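Local coordinates for protein putative TetR-family transcriptional regulator (Rhodococcus sp., PDB 2G3B) that probably binds regulatory DNA and represses transcription, as TetR-family regulators generally do, at residues I48-N59 with A113-A124. Numbering follows the deposited sequence.
Sequences IGLLEAALNYIN and ALRDPLARTTAA
The guanidinium of Arg-120 meets the carboxylate of Glu-52 near its own plane, at an edge, while one of its faces lies over Asp-116 O and Pro-117 N of its own helix. NH2 of Arg-120 reaches OE1 of Glu-52 at 3.0 Å, a salt bridge; the planes stand 66° apart and the hydrogen bond is weak. Glu-52 suits this partly exposed place because CG, anti to the backbone N (chi1 175°), lies against CB of Pro-117 while the extended chain carries the carboxylate across to Arg-120. With alanine at this position, Arg-120 would probably lose this partner and be freer to turn. Proline is tolerated in a first helical turn, and its compact ring packs where the backbones are nearest, CB on CD1 of Leu-55 at 3.7 Å. The other branch of Leu-55, CD2, meets CD1 of Leu-118 at 3.6 Å. Thr-121 serves both chemistries: OG1 lies 2.8 Å from OD1 of Asn-56 and accepts from a water that also donates to Glu-52 O, whereas CG2 packs on CB of Asn-59 at 3.4 Å. This nearly parallel pair, crossing at -17°, links the helix after the predicted helix-turn-helix to the C-terminal helical domain, as in the all-helical TetR fold.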
ATOM      1  N   ILE A  48      -2.385 -16.574 -15.741  1.00 31.04           N
ATOM      2  CA  ILE A  48      -3.195 -15.375 -15.417  1.00 32.45           C
ATOM      3  C   ILE A  48      -4.609 -15.751 -14.912  1.00 31.06           C
ATOM      4  O   ILE A  48      -5.128 -15.114 -13.992  1.00 31.70           O
ATOM      5  CB  ILE A  48      -3.207 -14.297 -16.581  1.00 33.08           C
ATOM      6  CG1 ILE A  48      -3.720 -12.938 -16.095  1.00 32.10           C
ATOM      7  CG2 ILE A  48      -3.988 -14.731 -17.834  1.00 34.13           C
ATOM      8  CD1 ILE A  48      -2.934 -12.317 -14.915  1.00 35.07           C
ATOM      9  N   GLY A  49      -5.226 -16.766 -15.512  1.00 30.22           N
ATOM     10  CA  GLY A  49      -6.549 -17.247 -14.993  1.00 29.58           C
ATOM     11  C   GLY A  49      -6.437 -17.707 -13.537  1.00 28.90           C
ATOM     12  O   GLY A  49      -7.325 -17.441 -12.719  1.00 29.06           O
ATOM     13  N   LEU A  50      -5.336 -18.398 -13.204  1.00 28.78           N
ATOM     14  CA  LEU A  50      -5.052 -18.835 -11.820  1.00 28.98           C
ATOM     15  C   LEU A  50      -4.985 -17.632 -10.878  1.00 30.14           C
ATOM     16  O   LEU A  50      -5.619 -17.610  -9.799  1.00 30.03           O
ATOM     17  CB  LEU A  50      -3.746 -19.730 -11.742  1.00 30.45           C
ATOM     18  CG  LEU A  50      -3.295 -20.224 -10.323  1.00 29.46           C
ATOM     19  CD1 LEU A  50      -4.370 -21.142  -9.727  1.00 27.27           C
ATOM     20  CD2 LEU A  50      -1.915 -20.940 -10.271  1.00 27.89           C
ATOM     21  N   LEU A  51      -4.256 -16.601 -11.294  1.00 30.59           N
ATOM     22  CA  LEU A  51      -4.018 -15.445 -10.410  1.00 31.50           C
ATOM     23  C   LEU A  51      -5.312 -14.651 -10.220  1.00 30.26           C
ATOM     24  O   LEU A  51      -5.649 -14.231  -9.085  1.00 32.11           O
ATOM     25  CB  LEU A  51      -2.911 -14.546 -10.986  1.00 31.24           C
ATOM     26  CG  LEU A  51      -1.491 -15.148 -10.985  1.00 36.09           C
ATOM     27  CD1 LEU A  51      -0.514 -14.317 -11.786  1.00 37.28           C
ATOM     28  CD2 LEU A  51      -0.974 -15.344  -9.593  1.00 40.44           C
ATOM     29  N   GLU A  52      -6.029 -14.446 -11.324  1.00 30.84           N
ATOM     30  CA  GLU A  52      -7.362 -13.826 -11.254  1.00 32.07           C
ATOM     31  C   GLU A  52      -8.237 -14.557 -10.247  1.00 31.10           C
ATOM     32  O   GLU A  52      -8.804 -13.957  -9.364  1.00 30.86           O
ATOM     33  CB  GLU A  52      -8.053 -13.836 -12.602  1.00 31.58           C
ATOM     34  CG  GLU A  52      -9.501 -13.286 -12.477  1.00 34.55           C
ATOM     35  CD  GLU A  52     -10.208 -13.066 -13.830  1.00 37.54           C
ATOM     36  OE1 GLU A  52      -9.609 -12.438 -14.729  1.00 43.01           O
ATOM     37  OE2 GLU A  52     -11.370 -13.510 -13.989  1.00 41.18           O
ATOM     38  N   ALA A  53      -8.323 -15.882 -10.357  1.00 31.22           N
ATOM     39  CA  ALA A  53      -9.135 -16.652  -9.420  1.00 29.73           C
ATOM     40  C   ALA A  53      -8.594 -16.586  -7.985  1.00 29.73           C
ATOM     41  O   ALA A  53      -9.386 -16.570  -7.010  1.00 29.50           O
ATOM     42  CB  ALA A  53      -9.292 -18.123  -9.921  1.00 29.64           C
ATOM     43  N   ALA A  54      -7.265 -16.510  -7.826  1.00 28.42           N
ATOM     44  CA  ALA A  54      -6.663 -16.357  -6.482  1.00 28.11           C
ATOM     45  C   ALA A  54      -6.965 -14.971  -5.880  1.00 28.97           C
ATOM     46  O   ALA A  54      -7.269 -14.855  -4.712  1.00 27.89           O
ATOM     47  CB  ALA A  54      -5.141 -16.571  -6.501  1.00 29.68           C
ATOM     48  N   LEU A  55      -6.866 -13.924  -6.688  1.00 30.22           N
ATOM     49  CA  LEU A  55      -7.324 -12.621  -6.227  1.00 30.88           C
ATOM     50  C   LEU A  55      -8.744 -12.730  -5.653  1.00 30.77           C
ATOM     51  O   LEU A  55      -8.996 -12.279  -4.543  1.00 30.79           O
ATOM     52  CB  LEU A  55      -7.249 -11.630  -7.384  1.00 31.91           C
ATOM     53  CG  LEU A  55      -5.908 -10.938  -7.596  1.00 33.88           C
ATOM     54  CD1 LEU A  55      -5.784 -10.463  -9.062  1.00 38.25           C
ATOM     55  CD2 LEU A  55      -5.761  -9.740  -6.606  1.00 37.46           C
ATOM     56  N   ASN A  56      -9.673 -13.351  -6.386  1.00 31.72           N
ATOM     57  CA  ASN A  56     -11.063 -13.405  -5.924  1.00 32.10           C
ATOM     58  C   ASN A  56     -11.243 -14.290  -4.667  1.00 33.55           C
ATOM     59  O   ASN A  56     -12.040 -13.958  -3.775  1.00 34.40           O
ATOM     60  CB  ASN A  56     -11.983 -13.868  -7.046  1.00 33.77           C
ATOM     61  CG  ASN A  56     -12.322 -12.753  -8.009  1.00 34.69           C
ATOM     62  OD1 ASN A  56     -12.425 -11.548  -7.618  1.00 35.67           O
ATOM     63  ND2 ASN A  56     -12.453 -13.115  -9.271  1.00 35.25           N
ATOM     64  N   TYR A  57     -10.529 -15.413  -4.627  1.00 32.44           N
ATOM     65  CA  TYR A  57     -10.491 -16.300  -3.457  1.00 32.65           C
ATOM     66  C   TYR A  57     -10.090 -15.528  -2.166  1.00 31.69           C
ATOM     67  O   TYR A  57     -10.778 -15.608  -1.156  1.00 32.09           O
ATOM     68  CB  TYR A  57      -9.511 -17.434  -3.745  1.00 33.18           C
ATOM     69  CG  TYR A  57      -9.453 -18.474  -2.636  1.00 33.39           C
ATOM     70  CD1 TYR A  57     -10.450 -19.425  -2.522  1.00 29.47           C
ATOM     71  CD2 TYR A  57      -8.436 -18.438  -1.674  1.00 36.01           C
ATOM     72  CE1 TYR A  57     -10.430 -20.365  -1.494  1.00 34.94           C
ATOM     73  CE2 TYR A  57      -8.405 -19.381  -0.634  1.00 37.65           C
ATOM     74  CZ  TYR A  57      -9.402 -20.341  -0.573  1.00 36.72           C
ATOM     75  OH  TYR A  57      -9.402 -21.308   0.423  1.00 42.40           O
ATOM     76  N   ILE A  58      -8.987 -14.784  -2.240  1.00 31.55           N
ATOM     77  CA  ILE A  58      -8.447 -13.974  -1.130  1.00 32.15           C
ATOM     78  C   ILE A  58      -9.502 -12.928  -0.702  1.00 32.80           C
ATOM     79  O   ILE A  58      -9.771 -12.723   0.518  1.00 31.26           O
ATOM     80  CB  ILE A  58      -7.109 -13.313  -1.579  1.00 33.52           C
ATOM     81  CG1 ILE A  58      -6.025 -14.415  -1.753  1.00 34.25           C
ATOM     82  CG2 ILE A  58      -6.639 -12.261  -0.612  1.00 32.09           C
ATOM     83  CD1 ILE A  58      -4.867 -13.966  -2.655  1.00 38.83           C
ATOM     84  N   ASN A  59     -10.118 -12.310  -1.706  1.00 32.92           N
ATOM     85  CA  ASN A  59     -11.195 -11.311  -1.417  1.00 34.51           C
ATOM     86  C   ASN A  59     -12.419 -11.958  -0.748  1.00 35.10           C
ATOM     87  O   ASN A  59     -12.958 -11.408   0.219  1.00 36.06           O
ATOM     88  CB  ASN A  59     -11.636 -10.565  -2.670  1.00 32.85           C
ATOM     89  CG  ASN A  59     -12.595  -9.378  -2.358  1.00 35.09           C
ATOM     90  OD1 ASN A  59     -12.317  -8.578  -1.477  1.00 33.10           O
ATOM     91  ND2 ASN A  59     -13.729  -9.344  -3.013  1.00 30.16           N
ATOM     92  N   ALA A 113      -0.568  -7.437 -16.886  1.00 39.19           N
ATOM     93  CA  ALA A 113      -1.700  -8.386 -16.994  1.00 38.75           C
ATOM     94  C   ALA A 113      -2.491  -8.546 -15.691  1.00 37.65           C
ATOM     95  O   ALA A 113      -3.656  -8.931 -15.731  1.00 37.95           O
ATOM     96  CB  ALA A 113      -1.231  -9.786 -17.467  1.00 38.59           C
ATOM     97  N   LEU A 114      -1.812  -8.330 -14.561  1.00 37.02           N
ATOM     98  CA  LEU A 114      -2.406  -8.439 -13.228  1.00 36.96           C
ATOM     99  C   LEU A 114      -3.358  -7.280 -12.925  1.00 35.87           C
ATOM    100  O   LEU A 114      -4.177  -7.324 -11.999  1.00 33.45           O
ATOM    101  CB  LEU A 114      -1.279  -8.419 -12.189  1.00 37.87           C
ATOM    102  CG  LEU A 114      -0.853  -9.753 -11.582  1.00 43.13           C
ATOM    103  CD1 LEU A 114       0.110  -9.500 -10.377  1.00 42.90           C
ATOM    104  CD2 LEU A 114      -2.190 -10.414 -11.101  1.00 42.92           C
ATOM    105  N   ARG A 115      -3.214  -6.206 -13.685  1.00 35.16           N
ATOM    106  CA  ARG A 115      -3.886  -4.917 -13.340  1.00 34.15           C
ATOM    107  C   ARG A 115      -5.381  -5.009 -13.447  1.00 33.64           C
ATOM    108  O   ARG A 115      -6.100  -4.556 -12.512  1.00 33.45           O
ATOM    109  CB  ARG A 115      -3.366  -3.767 -14.221  1.00 34.60           C
ATOM    110  CG  ARG A 115      -1.940  -3.376 -13.884  1.00 35.00           C
ATOM    111  CD  ARG A 115      -1.470  -2.330 -14.875  1.00 33.46           C
ATOM    112  NE  ARG A 115      -0.115  -1.890 -14.500  1.00 38.43           N
ATOM    113  CZ  ARG A 115       0.531  -0.911 -15.117  1.00 44.60           C
ATOM    114  NH1 ARG A 115      -0.050  -0.265 -16.144  1.00 39.60           N
ATOM    115  NH2 ARG A 115       1.745  -0.578 -14.717  1.00 45.80           N
ATOM    116  N   ASP A 116      -5.873  -5.585 -14.557  1.00 33.46           N
ATOM    117  CA  ASP A 116      -7.346  -5.665 -14.761  1.00 34.02           C
ATOM    118  C   ASP A 116      -8.038  -6.559 -13.697  1.00 33.94           C
ATOM    119  O   ASP A 116      -9.009  -6.146 -13.086  1.00 34.32           O
ATOM    120  CB  ASP A 116      -7.712  -6.121 -16.192  1.00 35.02           C
ATOM    121  CG  ASP A 116      -7.616  -4.982 -17.208  1.00 38.03           C
ATOM    122  OD1 ASP A 116      -7.435  -3.803 -16.810  1.00 41.06           O
ATOM    123  OD2 ASP A 116      -7.760  -5.257 -18.395  1.00 37.95           O
ATOM    124  N   PRO A 117      -7.547  -7.785 -13.477  1.00 33.12           N
ATOM    125  CA  PRO A 117      -8.162  -8.551 -12.382  1.00 33.13           C
ATOM    126  C   PRO A 117      -8.078  -7.859 -11.010  1.00 33.10           C
ATOM    127  O   PRO A 117      -9.062  -7.872 -10.278  1.00 31.81           O
ATOM    128  CB  PRO A 117      -7.361  -9.894 -12.342  1.00 33.79           C
ATOM    129  CG  PRO A 117      -6.533  -9.911 -13.507  1.00 32.69           C
ATOM    130  CD  PRO A 117      -6.531  -8.570 -14.211  1.00 34.56           C
ATOM    131  N   LEU A 118      -6.912  -7.318 -10.653  1.00 31.79           N
ATOM    132  CA  LEU A 118      -6.763  -6.649  -9.359  1.00 31.74           C
ATOM    133  C   LEU A 118      -7.733  -5.474  -9.234  1.00 30.35           C
ATOM    134  O   LEU A 118      -8.286  -5.247  -8.164  1.00 31.87           O
ATOM    135  CB  LEU A 118      -5.322  -6.130  -9.167  1.00 30.96           C
ATOM    136  CG  LEU A 118      -4.956  -5.385  -7.868  1.00 30.87           C
ATOM    137  CD1 LEU A 118      -5.351  -6.194  -6.599  1.00 28.09           C
ATOM    138  CD2 LEU A 118      -3.474  -5.040  -7.865  1.00 32.55           C
ATOM    139  N   ALA A 119      -7.879  -4.704 -10.301  1.00 30.16           N
ATOM    140  CA  ALA A 119      -8.823  -3.560 -10.333  1.00 29.67           C
ATOM    141  C   ALA A 119     -10.249  -4.045 -10.092  1.00 31.04           C
ATOM    142  O   ALA A 119     -11.021  -3.434  -9.342  1.00 30.57           O
ATOM    143  CB  ALA A 119      -8.723  -2.823 -11.670  1.00 29.57           C
ATOM    144  N   ARG A 120     -10.585  -5.193 -10.681  1.00 30.80           N
ATOM    145  CA  ARG A 120     -11.965  -5.702 -10.575  1.00 31.75           C
ATOM    146  C   ARG A 120     -12.176  -6.180  -9.177  1.00 30.93           C
ATOM    147  O   ARG A 120     -13.237  -5.937  -8.623  1.00 31.78           O
ATOM    148  CB  ARG A 120     -12.212  -6.857 -11.548  1.00 30.37           C
ATOM    149  CG  ARG A 120     -12.488  -6.401 -13.010  1.00 33.15           C
ATOM    150  CD  ARG A 120     -12.908  -7.567 -13.916  1.00 33.54           C
ATOM    151  NE  ARG A 120     -11.842  -8.552 -14.166  1.00 35.75           N
ATOM    152  CZ  ARG A 120     -11.052  -8.596 -15.245  1.00 35.74           C
ATOM    153  NH1 ARG A 120     -11.121  -7.694 -16.208  1.00 34.51           N
ATOM    154  NH2 ARG A 120     -10.144  -9.548 -15.342  1.00 34.01           N
ATOM    155  N   THR A 121     -11.193  -6.902  -8.608  1.00 30.97           N
ATOM    156  CA  THR A 121     -11.363  -7.404  -7.239  1.00 31.46           C
ATOM    157  C   THR A 121     -11.373  -6.244  -6.246  1.00 31.18           C
ATOM    158  O   THR A 121     -12.204  -6.205  -5.355  1.00 31.37           O
ATOM    159  CB  THR A 121     -10.292  -8.500  -6.922  1.00 31.25           C
ATOM    160  OG1 THR A 121     -10.441  -9.527  -7.883  1.00 33.71           O
ATOM    161  CG2 THR A 121     -10.489  -9.117  -5.527  1.00 31.19           C
ATOM    162  N   THR A 122     -10.490  -5.259  -6.434  1.00 31.51           N
ATOM    163  CA  THR A 122     -10.454  -4.095  -5.537  1.00 31.37           C
ATOM    164  C   THR A 122     -11.801  -3.349  -5.627  1.00 31.91           C
ATOM    165  O   THR A 122     -12.358  -2.917  -4.587  1.00 31.76           O
ATOM    166  CB  THR A 122      -9.299  -3.136  -5.907  1.00 32.59           C
ATOM    167  OG1 THR A 122      -8.079  -3.839  -5.798  1.00 30.28           O
ATOM    168  CG2 THR A 122      -9.264  -1.873  -4.992  1.00 32.28           C
ATOM    169  N   ALA A 123     -12.359  -3.265  -6.839  1.00 31.26           N
ATOM    170  CA  ALA A 123     -13.641  -2.569  -7.043  1.00 31.49           C
ATOM    171  C   ALA A 123     -14.769  -3.238  -6.265  1.00 30.25           C
ATOM    172  O   ALA A 123     -15.629  -2.576  -5.727  1.00 29.13           O
ATOM    173  CB  ALA A 123     -13.978  -2.462  -8.524  1.00 32.62           C
ATOM    174  N   ALA A 124     -14.742  -4.576  -6.182  1.00 30.13           N
ATOM    175  CA  ALA A 124     -15.720  -5.322  -5.404  1.00 29.68           C
ATOM    176  C   ALA A 124     -15.604  -5.013  -3.889  1.00 29.91           C
ATOM    177  O   ALA A 124     -16.607  -4.793  -3.219  1.00 30.28           O
ATOM    178  CB  ALA A 124     -15.543  -6.839  -5.691  1.00 29.68           C
TER
HETATM  179  O   HOH W   1      -9.516 -11.002 -10.118  1.00 31.63           O